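Local coordinates for protein glycoside hydrolase family 61 (Trichoderma reesei QM6a, PDB 5O2X) that probably cleaves cellulose oxidatively as a copper-dependent lytic polysaccharide monooxygenase of Auxiliary Activity family 9, at residues Pro19-Phe22 against Pro23-Asn27; Asn51-Ile55 against Cys56-Ala60; Pro125-Trp128 against Ala129-Leu133; Val132-Ser135 against Asn136-Trp140; Asp146-Pro150 against Gly151-Leu155. All coordinates share one frame; numbering follows the deposited sequence.

Contact 1: residues Pro19-Phe22 against Pro23-Asn27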
# COMPACT_ATOMS: atom_id res chain seq x y z
N PRO A 19 6.81 -5.92 -11.71
CA PRO A 19 6.17 -7.09 -12.30
C PRO A 19 6.11 -7.03 -13.84
O PRO A 19 5.71 -8.02 -14.45
CB PRO A 19 4.76 -7.05 -11.68
CG PRO A 19 4.51 -5.57 -11.55
CD PRO A 19 5.81 -5.01 -11.08
N THR A 20 6.45 -5.88 -14.42
CA THR A 20 6.50 -5.73 -15.87
C THR A 20 7.87 -5.97 -16.44
O THR A 20 8.06 -5.87 -17.66
CB THR A 20 5.94 -4.37 -16.32
OG1 THR A 20 6.82 -3.30 -15.93
CG2 THR A 20 4.53 -4.14 -15.78
N THR A 21 8.84 -6.28 -15.58
CA THR A 21 10.24 -6.45 -16.00
C THR A 21 10.85 -7.68 -15.39
O THR A 21 11.40 -8.55 -16.08
CB THR A 21 11.03 -5.18 -15.64
OG1 THR A 21 10.41 -4.05 -16.28
CG2 THR A 21 12.48 -5.28 -16.09
N PHE A 22 10.81 -7.77 -14.06
CA PHE A 22 11.52 -8.86 -13.36
C PHE A 22 11.07 -10.25 -13.77
O PHE A 22 11.96 -11.12 -13.86
CB PHE A 22 11.38 -8.70 -11.85
CG PHE A 22 12.14 -7.57 -11.21
CD1 PHE A 22 12.61 -6.46 -11.89
CD2 PHE A 22 12.31 -7.61 -9.83
CE1 PHE A 22 13.21 -5.41 -11.20
CE2 PHE A 22 12.93 -6.60 -9.16
CZ PHE A 22 13.34 -5.47 -9.82
N PRO A 23 9.79 -10.53 -14.06
CA PRO A 23 9.42 -11.89 -14.43
C PRO A 23 10.11 -12.33 -15.71
O PRO A 23 10.21 -13.54 -15.97
CB PRO A 23 7.91 -11.81 -14.59
CG PRO A 23 7.49 -10.69 -13.70
CD PRO A 23 8.60 -9.70 -13.84
N TYR A 24 10.53 -11.38 -16.54
CA TYR A 24 11.16 -11.70 -17.82
C TYR A 24 12.66 -11.93 -17.70
O TYR A 24 13.30 -12.35 -18.67
CB TYR A 24 10.88 -10.59 -18.83
CG TYR A 24 9.42 -10.34 -19.00
CD1 TYR A 24 8.61 -11.25 -19.67
CD2 TYR A 24 8.81 -9.15 -18.55
CE1 TYR A 24 7.26 -11.01 -19.87
CE2 TYR A 24 7.47 -8.90 -18.73
CZ TYR A 24 6.68 -9.82 -19.39
OH TYR A 24 5.36 -9.56 -19.65
N GLU A 25 13.25 -11.60 -16.55
CA GLU A 25 14.69 -11.72 -16.33
C GLU A 25 15.05 -13.10 -15.86
O GLU A 25 14.27 -13.74 -15.17
CB GLU A 25 15.14 -10.74 -15.24
CG GLU A 25 14.90 -9.28 -15.55
CD GLU A 25 15.35 -8.30 -14.48
OE1 GLU A 25 16.16 -8.64 -13.65
OE2 GLU A 25 14.85 -7.18 -14.50
N SER A 26 16.25 -13.55 -16.21
CA SER A 26 16.80 -14.79 -15.70
C SER A 26 17.05 -14.76 -14.19
O SER A 26 16.81 -15.77 -13.50
CB SER A 26 18.14 -15.16 -16.38
OG SER A 26 18.06 -15.04 -17.80
N ASN A 27 17.56 -13.64 -13.72
CA ASN A 27 18.02 -13.53 -12.36
C ASN A 27 17.64 -12.17 -11.80
O ASN A 27 18.47 -11.29 -11.65
CB ASN A 27 19.50 -13.71 -12.33
CG ASN A 27 20.02 -13.82 -10.91
OD1 ASN A 27 19.30 -14.27 -10.01
ND2 ASN A 27 21.25 -13.40 -10.69
O HOH W 1 12.00 -13.83 -13.01
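Phe22 O is gripped twice: the backbone N of Glu25 donates to it at 3.0 Å, and a water donates to the same oxygen at 2.8 Å. That water also donates to Glu25 O, which closes a small ring of bonds over the turn. Neither backbone bond here is ideally placed. The donor of Glu25 stands 61° out of the Phe22 carbonyl plane, and in the preceding bond, Tyr24 N to Thr21 O at 3.0 Å, the donor stands 46° out of plane. The Tyr24 ring turns back along the chain and presents its edge to the carbonyls of Thr20 and Thr21, with CE2 lying 3.3 Å from Thr20 O. Glu25 also reaches backward. Its chain is extended beyond CG, and OE2 comes 3.4 Å from Thr21 CG2 and 3.5 Å from Phe22 CD1. Carboxylate and phenyl planes are 54° apart, an oblique meeting and not a stack. With an alanine here in place of Glu25, the methyl of Thr21 and Phe22 CD1 would probably lose the carboxylate that lies against them. Outside the turn, Asp18 receives both threonine hydroxyls, and Phe22 meets the ring of Tyr17. The two successive bonds, each spanning three residues, are those of a short 3-10 turn, which here belongs to the long loop between strand 12-15 and helix 53-56.

Contact 2: residues Asn51-Ile55 against Cys56-Ala60. With NAG (2-acetamido-2-deoxy-beta-D-glucopyranose), chain B.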
# COMPACT_ATOMS: atom_id res chain seq x y z
N ASN A 51 -9.28 -14.47 -0.39
CA ASN A 51 -8.23 -15.30 -0.99
C ASN A 51 -6.89 -14.68 -0.65
O ASN A 51 -6.80 -13.46 -0.53
CB ASN A 51 -8.42 -15.24 -2.53
CG ASN A 51 -7.41 -16.08 -3.29
OD1 ASN A 51 -6.24 -15.66 -3.65
ND2 ASN A 51 -7.79 -17.32 -3.51
N PRO A 52 -5.81 -15.47 -0.59
CA PRO A 52 -4.50 -14.93 -0.29
C PRO A 52 -4.03 -13.82 -1.22
O PRO A 52 -3.17 -13.02 -0.82
CB PRO A 52 -3.59 -16.17 -0.37
CG PRO A 52 -4.36 -17.21 -1.14
CD PRO A 52 -5.76 -16.95 -0.77
N ASP A 53 -4.54 -13.76 -2.43
CA ASP A 53 -4.12 -12.70 -3.36
C ASP A 53 -4.33 -11.29 -2.82
O ASP A 53 -3.61 -10.38 -3.22
CB ASP A 53 -4.86 -12.84 -4.70
CG ASP A 53 -4.35 -13.98 -5.57
OD1 ASP A 53 -3.32 -14.60 -5.26
OD2 ASP A 53 -5.04 -14.21 -6.61
N ILE A 54 -5.34 -11.07 -1.97
CA ILE A 54 -5.56 -9.69 -1.49
C ILE A 54 -4.45 -9.23 -0.57
O ILE A 54 -4.29 -8.01 -0.37
CB ILE A 54 -6.93 -9.60 -0.77
CG1 ILE A 54 -7.37 -8.14 -0.56
CG2 ILE A 54 -6.93 -10.34 0.57
CD1 ILE A 54 -7.43 -7.28 -1.81
N ILE A 55 -3.66 -10.14 0.00
CA ILE A 55 -2.71 -9.74 1.03
C ILE A 55 -1.63 -8.85 0.45
O ILE A 55 -1.41 -7.72 0.87
CB ILE A 55 -2.13 -10.98 1.73
CG1 ILE A 55 -3.25 -11.83 2.38
CG2 ILE A 55 -1.11 -10.55 2.76
CD1 ILE A 55 -2.78 -13.23 2.75
N CYS A 56 -0.92 -9.36 -0.57
CA CYS A 56 0.20 -8.69 -1.22
C CYS A 56 0.13 -8.80 -2.76
O CYS A 56 1.15 -8.68 -3.44
CB CYS A 56 1.54 -9.19 -0.70
SG CYS A 56 1.87 -8.70 1.02
N HIS A 57 -1.08 -8.97 -3.29
CA HIS A 57 -1.32 -9.07 -4.74
C HIS A 57 -1.11 -10.53 -5.19
O HIS A 57 -0.76 -11.43 -4.42
CB HIS A 57 -0.58 -8.02 -5.57
CG HIS A 57 -1.39 -7.48 -6.72
ND1 HIS A 57 -1.99 -8.31 -7.65
CD2 HIS A 57 -1.64 -6.20 -7.08
CE1 HIS A 57 -2.59 -7.53 -8.53
NE2 HIS A 57 -2.39 -6.24 -8.21
N LYS A 58 -1.37 -10.77 -6.49
CA LYS A 58 -1.52 -12.13 -6.99
C LYS A 58 -0.27 -12.97 -6.78
O LYS A 58 0.84 -12.63 -7.15
CB LYS A 58 -1.89 -12.10 -8.47
CG LYS A 58 -3.28 -11.58 -8.69
CD LYS A 58 -3.62 -11.56 -10.20
CE LYS A 58 -4.99 -11.01 -10.47
NZ LYS A 58 -5.28 -11.05 -11.92
N ASN A 59 -0.50 -14.15 -6.19
CA ASN A 59 0.54 -15.16 -6.02
C ASN A 59 1.74 -14.62 -5.29
O ASN A 59 2.83 -15.15 -5.44
CB ASN A 59 0.93 -15.78 -7.37
CG ASN A 59 -0.17 -16.51 -8.01
OD1 ASN A 59 -1.20 -16.77 -7.41
ND2 ASN A 59 0.07 -16.92 -9.26
N ALA A 60 1.58 -13.61 -4.41
CA ALA A 60 2.77 -12.92 -3.95
C ALA A 60 3.63 -13.81 -3.06
O ALA A 60 3.11 -14.56 -2.23
CB ALA A 60 2.40 -11.65 -3.20
C1 NAG B . -0.86 -17.75 -9.94
C2 NAG B . -0.74 -17.61 -11.45
C3 NAG B . -1.68 -18.64 -12.09
C4 NAG B . -1.43 -20.03 -11.59
C5 NAG B . -1.44 -20.06 -10.08
C6 NAG B . -1.05 -21.42 -9.45
C7 NAG B . -0.53 -15.50 -12.68
C8 NAG B . -1.20 -14.21 -13.06
N2 NAG B . -1.18 -16.28 -11.85
O3 NAG B . -1.49 -18.61 -13.53
O4 NAG B . -2.39 -20.95 -12.12
O5 NAG B . -0.53 -19.10 -9.58
O6 NAG B . 0.12 -21.94 -10.05
O7 NAG B . 0.56 -15.80 -13.13
O HOH W 2 -0.87 -11.99 -1.80
O HOH W 3 -3.54 -15.50 -8.37
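Asp53 and Lys58 have their CA atoms 4.5 Å apart because the chain doubles back between them: a short, weakly bonded helix gives way to His57, the first residue to leave helical angles, with a positive phi of 85°, and a type II beta turn runs from His57 to Ala60. The motif is therefore a helix end folded directly into a turn, and the carboxylate of Asp53 ties the two together. Its OD1 accepts the backbone N of Asn59 at 3.0 Å, with a nearly straight N-H...O angle of 175°, although the donor comes from above the carboxylate plane (51° out of it). The same OD1 lies 3.5 Å from Lys58 CA. At the other end of the helix, Asn51 in the conformer considered caps Asp53 N through OD1. Within the turn, Lys58 N donates to His57 ND1 at 2.8 Å, the donor sitting in the imidazole plane; His57 NE2 is bonded to Gly42 O, and this pair fixes the ring's rotation. One water links the helix to the turn, donating to Pro52 O and His57 O and accepting from Cys56 N, whose residue forms the disulfide with Cys177. Asn59 carries an N-linked glycan, its ND2 joined to C1 of the first N-acetylglucosamine, and a second water joins Asn59 OD1 (2.8 Å) to Asp53 OD2 (2.6 Å).

Contact 3: residues Pro125-Trp128 against Ala129-Leu133; sequences PGTW and ASDVL. With MAN (alpha-D-mannopyranose), chain L; SO4 (sulfate ion), chain U.
Trp128 N donates to Asp131 OD2 at 2.8 Å, the bond that makes this a helix N-terminus with one half of a capping box. Trp128 holds the N-cap position, Asp131 is the third residue of helix 129-135, and an indole cannot return the bond to Asp131 N. The N-H...O angle is 160°, and OD2 uses its anti lone pair, the one facing away from OD1. The torsion about the Asp131 CA-CB bond (chi1 -63°, CG opposite the carbonyl carbon) swings the carboxylate back over the start of the helix. OD2 has a further donor, a water that also donates to Gly126 O at 2.8 Å. Trp128 O is the acceptor for the first turn, taking weak bonds from Asp131 N at 2.9 Å and Val132 N at 3.5 Å. The indole N-H is spoken for as well: NE1 donates to Pro125 O at 2.8 Å, the donor lying 46° out of that carbonyl plane, while the ring meets Tyr217 edge-to-face. Ser130 OG accepts from Gly88 N and is weakly bonded to His86 O, which links this helix start to the loop carrying a copper ligand. Thr127 OG1 donates to a sulfate, probably from the crystallisation liquor, that is bonded by Ser121 OG too. On the outer side of the first turn, Val132 CG1 rests 3.4 Å from O6 of a mannose attached to the protein.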
# COMPACT_ATOMS: atom_id res chain seq x y z
N PRO A 125 -17.25 12.67 -10.49
CA PRO A 125 -16.80 11.64 -9.58
C PRO A 125 -16.36 12.14 -8.21
O PRO A 125 -16.20 11.32 -7.31
CB PRO A 125 -15.59 11.05 -10.32
CG PRO A 125 -14.99 12.24 -11.02
CD PRO A 125 -16.21 13.03 -11.46
N GLY A 126 -16.16 13.46 -8.05
CA GLY A 126 -15.49 14.03 -6.89
C GLY A 126 -13.99 13.98 -7.02
O GLY A 126 -13.45 13.46 -7.97
N THR A 127 -13.33 14.56 -6.03
CA THR A 127 -11.88 14.55 -5.91
C THR A 127 -11.50 13.55 -4.84
O THR A 127 -12.09 13.57 -3.74
CB THR A 127 -11.34 15.94 -5.53
OG1 THR A 127 -11.71 16.89 -6.51
CG2 THR A 127 -9.87 15.96 -5.39
N TRP A 128 -10.53 12.70 -5.15
CA TRP A 128 -10.15 11.56 -4.33
C TRP A 128 -8.67 11.64 -3.97
O TRP A 128 -7.89 12.35 -4.60
CB TRP A 128 -10.43 10.24 -5.10
CG TRP A 128 -11.86 10.00 -5.35
CD1 TRP A 128 -12.63 10.57 -6.31
CD2 TRP A 128 -12.74 9.20 -4.55
NE1 TRP A 128 -13.92 10.12 -6.20
CE2 TRP A 128 -14.01 9.29 -5.12
CE3 TRP A 128 -12.57 8.39 -3.43
CZ2 TRP A 128 -15.10 8.65 -4.58
CZ3 TRP A 128 -13.65 7.75 -2.90
CH2 TRP A 128 -14.91 7.87 -3.48
N ALA A 129 -8.27 10.78 -3.03
CA ALA A 129 -6.85 10.59 -2.78
C ALA A 129 -6.05 10.38 -4.05
O ALA A 129 -4.95 10.90 -4.21
CB ALA A 129 -6.63 9.42 -1.84
N SER A 130 -6.61 9.57 -4.97
CA SER A 130 -5.91 9.29 -6.23
C SER A 130 -5.58 10.58 -7.00
O SER A 130 -4.55 10.62 -7.67
CB SER A 130 -6.82 8.40 -7.10
OG SER A 130 -8.08 8.99 -7.27
N ASP A 131 -6.44 11.60 -6.95
CA ASP A 131 -6.17 12.86 -7.62
C ASP A 131 -4.99 13.58 -7.02
O ASP A 131 -4.24 14.27 -7.73
CB ASP A 131 -7.40 13.74 -7.62
CG ASP A 131 -8.55 13.10 -8.40
OD1 ASP A 131 -8.34 12.89 -9.63
OD2 ASP A 131 -9.59 12.82 -7.80
N VAL A 132 -4.80 13.45 -5.70
CA VAL A 132 -3.63 14.02 -5.03
C VAL A 132 -2.36 13.29 -5.51
O VAL A 132 -1.36 13.91 -5.86
CB VAL A 132 -3.78 13.94 -3.52
CG1 VAL A 132 -2.57 14.51 -2.82
CG2 VAL A 132 -5.04 14.68 -3.08
N LEU A 133 -2.43 11.95 -5.55
CA LEU A 133 -1.33 11.17 -6.07
C LEU A 133 -0.99 11.60 -7.49
O LEU A 133 0.20 11.79 -7.84
CB LEU A 133 -1.70 9.67 -6.00
CG LEU A 133 -0.72 8.70 -6.64
CD1 LEU A 133 -0.67 7.41 -5.84
CD2 LEU A 133 -1.08 8.39 -8.07
C1 MAN L . -3.09 14.21 4.19
C2 MAN L . -3.63 15.49 4.80
C3 MAN L . -5.04 15.78 4.32
C4 MAN L . -5.09 15.82 2.80
C5 MAN L . -4.51 14.51 2.26
C6 MAN L . -4.38 14.54 0.75
O2 MAN L . -2.75 16.56 4.49
O3 MAN L . -5.53 17.02 4.87
O4 MAN L . -6.42 15.93 2.30
O5 MAN L . -3.19 14.28 2.77
O6 MAN L . -3.56 15.62 0.29
S SO4 U . -14.64 18.74 -6.87
O1 SO4 U . -13.79 19.94 -7.13
O2 SO4 U . -15.94 18.92 -7.56
O3 SO4 U . -14.76 18.47 -5.43
O4 SO4 U . -14.01 17.53 -7.40
O HOH W 4 -11.64 12.09 -9.53

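Contact 4: residues Val132-Ser135 against Asn136-Trp140; sequences VLIS and NNNTW. With NAG (2-acetamido-2-deoxy-beta-D-glucopyranose), chain C; MAN (alpha-D-mannopyranose), chain M; MAN (alpha-D-mannopyranose), chain L.
Leu133 O takes most of the hydrogen bonding where helix 129-135 ends. Three backbone donors converge on it, all weakly: Asn138 N at 2.8 Å, Asn136 N at 3.2 Å and Thr139 N. The sound bond of this helix end is Asn136 N to Val132 O at 3.0 Å, with the donor nearly on the line of the C=O bond. Asn137 N adds a weak bond to Ser135 O, closing an inverse gamma turn centred on Asn136. Thr139 OG1 then donates to Asn136 O at 2.8 Å, in the carbonyl plane. A water donates to both Ile134 O and Asn138 OD1; the latter also accepts from Trp84 N, while Asn138 ND2 bonds Trp79 O.

These bonds form the exit from the helix into strand 139-143, an outermost strand of its sheet, and the loop between them is an N-glycosylation site: Asn137 ND2 is covalently bound to C1 of an N-acetylglucosamine, and also donates to O2 of a mannose.

Among the apolar contacts, Leu133 turns its side chain onto the strand, CG anti to the backbone N (chi1 174°). CD2 lies 3.7 Å from Asn138 CA, CD1 reaches Trp140 CB at 4.3 Å, and the CA hydrogen points at Thr139 O. Shortened to an alanine here, the Leu133 side chain would probably leave a gap against Asn138 and the CB of Trp140, loosening the seat of the helix end on the strand. The Trp140 indole lies obliquely to Val132: Val132 CG1 is 4.2 Å from Trp140 CZ3, and Trp140 NE1 is hydrogen-bonded to Asp115 OD2.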
# COMPACT_ATOMS: atom_id res chain seq x y z
N VAL A 132 -4.80 13.45 -5.70
CA VAL A 132 -3.63 14.02 -5.03
C VAL A 132 -2.36 13.29 -5.51
O VAL A 132 -1.36 13.91 -5.86
CB VAL A 132 -3.78 13.94 -3.52
CG1 VAL A 132 -2.57 14.51 -2.82
CG2 VAL A 132 -5.04 14.68 -3.08
N LEU A 133 -2.43 11.95 -5.55
CA LEU A 133 -1.33 11.17 -6.07
C LEU A 133 -0.99 11.60 -7.49
O LEU A 133 0.20 11.79 -7.84
CB LEU A 133 -1.70 9.67 -6.00
CG LEU A 133 -0.72 8.70 -6.64
CD1 LEU A 133 -0.67 7.41 -5.84
CD2 LEU A 133 -1.08 8.39 -8.07
N ILE A 134 -1.99 11.77 -8.35
CA ILE A 134 -1.74 12.17 -9.75
C ILE A 134 -1.06 13.54 -9.78
O ILE A 134 -0.10 13.76 -10.52
CB ILE A 134 -3.05 12.18 -10.53
CG1 ILE A 134 -3.56 10.75 -10.70
CG2 ILE A 134 -2.90 12.86 -11.88
CD1 ILE A 134 -5.04 10.64 -11.06
N SER A 135 -1.55 14.48 -8.97
CA SER A 135 -0.98 15.82 -8.96
C SER A 135 0.48 15.84 -8.55
O SER A 135 1.25 16.62 -9.06
CB SER A 135 -1.81 16.67 -8.00
OG SER A 135 -1.25 17.98 -7.94
N ASN A 136 0.86 14.96 -7.62
CA ASN A 136 2.22 14.90 -7.12
C ASN A 136 3.08 13.91 -7.88
O ASN A 136 3.84 13.13 -7.32
CB ASN A 136 2.18 14.58 -5.61
CG ASN A 136 1.58 15.73 -4.81
OD1 ASN A 136 0.70 15.48 -3.91
ND2 ASN A 136 1.99 16.89 -5.06
N ASN A 137 2.97 13.96 -9.22
CA ASN A 137 3.74 13.10 -10.10
C ASN A 137 3.65 11.63 -9.71
O ASN A 137 4.65 10.91 -9.75
CB ASN A 137 5.20 13.53 -10.29
CG ASN A 137 5.82 12.85 -11.49
OD1 ASN A 137 5.16 12.74 -12.54
ND2 ASN A 137 7.06 12.40 -11.37
N ASN A 138 2.43 11.17 -9.39
CA ASN A 138 2.19 9.77 -9.17
C ASN A 138 2.83 9.22 -7.90
O ASN A 138 3.27 8.08 -7.84
CB ASN A 138 2.58 8.90 -10.40
CG ASN A 138 1.42 8.48 -11.24
OD1 ASN A 138 0.43 9.21 -11.41
ND2 ASN A 138 1.52 7.26 -11.77
N THR A 139 2.84 10.07 -6.85
CA THR A 139 3.43 9.66 -5.59
C THR A 139 2.43 9.77 -4.47
O THR A 139 1.45 10.53 -4.51
CB THR A 139 4.70 10.45 -5.24
OG1 THR A 139 4.40 11.82 -4.96
CG2 THR A 139 5.74 10.34 -6.34
N TRP A 140 2.73 9.02 -3.39
CA TRP A 140 2.01 9.09 -2.11
C TRP A 140 3.05 9.03 -1.04
O TRP A 140 4.02 8.25 -1.15
CB TRP A 140 1.01 7.95 -1.96
CG TRP A 140 0.11 8.10 -0.78
CD1 TRP A 140 0.20 7.46 0.44
CD2 TRP A 140 -0.98 9.01 -0.67
NE1 TRP A 140 -0.78 7.89 1.27
CE2 TRP A 140 -1.52 8.86 0.64
CE3 TRP A 140 -1.56 9.94 -1.53
CZ2 TRP A 140 -2.63 9.59 1.09
CZ3 TRP A 140 -2.65 10.65 -1.11
CH2 TRP A 140 -3.16 10.50 0.19
C1 NAG C . 7.74 11.67 -12.44
C2 NAG C . 9.14 12.13 -12.68
C3 NAG C . 9.71 11.31 -13.84
C4 NAG C . 9.63 9.83 -13.57
C5 NAG C . 8.23 9.43 -13.12
C6 NAG C . 8.19 8.04 -12.56
C7 NAG C . 10.14 14.34 -12.55
C8 NAG C . 10.04 15.78 -12.95
N2 NAG C . 9.18 13.54 -12.98
O3 NAG C . 11.07 11.67 -14.13
O4 NAG C . 9.98 9.06 -14.74
O5 NAG C . 7.79 10.30 -12.04
O6 NAG C . 9.13 7.87 -11.50
O7 NAG C . 11.06 13.92 -11.82
C1 MAN M . 7.66 13.23 -7.34
C2 MAN M . 8.76 12.25 -7.62
C3 MAN M . 10.11 12.92 -7.59
C4 MAN M . 10.16 14.14 -8.46
C5 MAN M . 8.97 15.05 -8.16
C6 MAN M . 8.86 16.20 -9.13
O2 MAN M . 8.51 11.71 -8.92
O3 MAN M . 11.14 12.00 -8.00
O4 MAN M . 11.38 14.85 -8.19
O5 MAN M . 7.73 14.35 -8.20
O6 MAN M . 7.84 17.12 -8.72
C1 MAN L . -3.09 14.21 4.19
C2 MAN L . -3.63 15.49 4.80
C3 MAN L . -5.04 15.78 4.32
C4 MAN L . -5.09 15.82 2.80
C5 MAN L . -4.51 14.51 2.26
C6 MAN L . -4.38 14.54 0.75
O2 MAN L . -2.75 16.56 4.49
O3 MAN L . -5.53 17.02 4.87
O4 MAN L . -6.42 15.93 2.30
O5 MAN L . -3.19 14.28 2.77
O6 MAN L . -3.56 15.62 0.29
O HOH W 5 0.80 11.94 -12.32

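Contact 5: residues Asp146-Pro150 against Gly151-Leu155; sequences DNLAP and GNYVL
Leu148 to Pro150 run extended into strand 151-161, and the chain passes nearly fully extended through Gly151, where a beta carbon would collide with Pro150 O. Tyr153, two residues further on, directs its ring back toward the residues that precede the strand. The phenol oxygen donates to Ala149 O at 2.6 Å, a short bond to the residue four places earlier; the donor is tilted 34° from the carbonyl plane, and Ala149 O lies at the ring's edge, in plane. Having given its proton there, Tyr153 OH accepts from Gln189 NE2, so the hydroxyl is satisfied on both counts. Leu148 approaches from the opposite direction and sets CD2 over one face of the ring, 4.1 Å from the centroid and 22° off the normal, a CH-pi contact displaced toward the rim. Its other methyl, CD1, is 3.7 Å from Tyr153 OH. The leucine gets there with CG anti to the backbone N (chi1 -174°). Sequence and geometry together, Leu-Ala-Pro-Gly-Asn-Tyr with the hydroxyl bonded back to residue i-4, define a tyrosine corner, a motif of Greek-key beta sandwiches, consistent with the immunoglobulin-like core of this family. Strand 90-96 packs against the corner through Leu94, which touches both Leu148 and Tyr153, while on the flank strand 172-183 pairs its backbone with Gly151 and Tyr153.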
# COMPACT_ATOMS: atom_id res chain seq x y z
N ASP A 146 5.96 7.83 14.84
CA ASP A 146 7.10 8.14 15.68
C ASP A 146 7.27 7.15 16.83
O ASP A 146 8.40 6.86 17.22
CB ASP A 146 6.93 9.54 16.31
CG ASP A 146 7.03 10.68 15.32
OD1 ASP A 146 7.97 10.66 14.55
OD2 ASP A 146 6.23 11.65 15.37
N ASN A 147 6.15 6.67 17.35
CA ASN A 147 6.18 5.79 18.50
C ASN A 147 6.05 4.31 18.18
O ASN A 147 5.92 3.46 19.09
CB ASN A 147 5.16 6.26 19.53
CG ASN A 147 5.62 7.53 20.22
OD1 ASN A 147 6.77 7.97 20.08
ND2 ASN A 147 4.71 8.14 20.94
N LEU A 148 6.16 3.92 16.90
CA LEU A 148 6.03 2.51 16.55
C LEU A 148 7.11 1.68 17.23
O LEU A 148 8.29 2.04 17.21
CB LEU A 148 6.17 2.35 15.03
CG LEU A 148 5.91 0.94 14.51
CD1 LEU A 148 4.53 0.46 14.74
CD2 LEU A 148 6.24 0.83 13.05
N ALA A 149 6.72 0.54 17.77
CA ALA A 149 7.69 -0.33 18.42
C ALA A 149 8.70 -0.84 17.40
O ALA A 149 8.33 -1.17 16.25
CB ALA A 149 7.00 -1.51 19.03
N PRO A 150 9.94 -0.98 17.79
CA PRO A 150 10.90 -1.61 16.94
C PRO A 150 10.42 -3.00 16.47
O PRO A 150 9.69 -3.70 17.20
CB PRO A 150 12.14 -1.70 17.83
CG PRO A 150 12.00 -0.51 18.75
CD PRO A 150 10.55 -0.39 19.00
N GLY A 151 10.81 -3.37 15.24
CA GLY A 151 10.44 -4.67 14.72
C GLY A 151 10.56 -4.68 13.21
O GLY A 151 10.87 -3.66 12.59
N ASN A 152 10.28 -5.85 12.65
CA ASN A 152 10.21 -6.01 11.20
C ASN A 152 8.75 -6.04 10.81
O ASN A 152 7.94 -6.73 11.45
CB ASN A 152 10.90 -7.31 10.83
CG ASN A 152 12.33 -7.30 11.22
OD1 ASN A 152 13.04 -6.32 11.03
ND2 ASN A 152 12.79 -8.41 11.74
N TYR A 153 8.40 -5.28 9.76
CA TYR A 153 7.03 -5.14 9.35
C TYR A 153 6.89 -5.22 7.85
O TYR A 153 7.74 -4.71 7.10
CB TYR A 153 6.45 -3.77 9.75
CG TYR A 153 6.44 -3.49 11.24
CD1 TYR A 153 7.57 -2.97 11.89
CD2 TYR A 153 5.31 -3.70 12.01
CE1 TYR A 153 7.58 -2.74 13.28
CE2 TYR A 153 5.31 -3.46 13.39
CZ TYR A 153 6.44 -2.94 13.99
OH TYR A 153 6.40 -2.71 15.36
N VAL A 154 5.78 -5.82 7.40
CA VAL A 154 5.35 -5.65 6.01
C VAL A 154 4.51 -4.36 5.97
O VAL A 154 3.54 -4.21 6.71
CB VAL A 154 4.55 -6.84 5.52
CG1 VAL A 154 3.94 -6.56 4.15
CG2 VAL A 154 5.44 -8.07 5.41
N LEU A 155 4.91 -3.48 5.05
CA LEU A 155 4.19 -2.25 4.71
C LEU A 155 3.34 -2.58 3.47
O LEU A 155 3.90 -2.92 2.43
CB LEU A 155 5.20 -1.15 4.46
CG LEU A 155 4.76 0.14 3.82
CD1 LEU A 155 3.76 0.81 4.66
CD2 LEU A 155 5.97 1.02 3.56

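Contacts 3 and 4 form one unit on helix 129-135: they share Val132 and Leu133, their centres are 9 Å apart, and Ala129 O packs 3.9 Å from Trp140 CZ3. Contact 5 follows as the chain leaves strand 139-143 for strand 151-161. Contacts 2 and 4 lie on opposite sides of the chain's centre, whereas contact 2 comes within about 4 Å of contact 5, nearest atoms, without touching. Copper is bound by the methylated histidine at position 1, His86 and Tyr174; the side chains of His57, Ser130 and Ile134 lie about 10, 11 and 11 Å from it. Contact 1 is peripheral, about 8 Å from contact 2 at the nearest atoms.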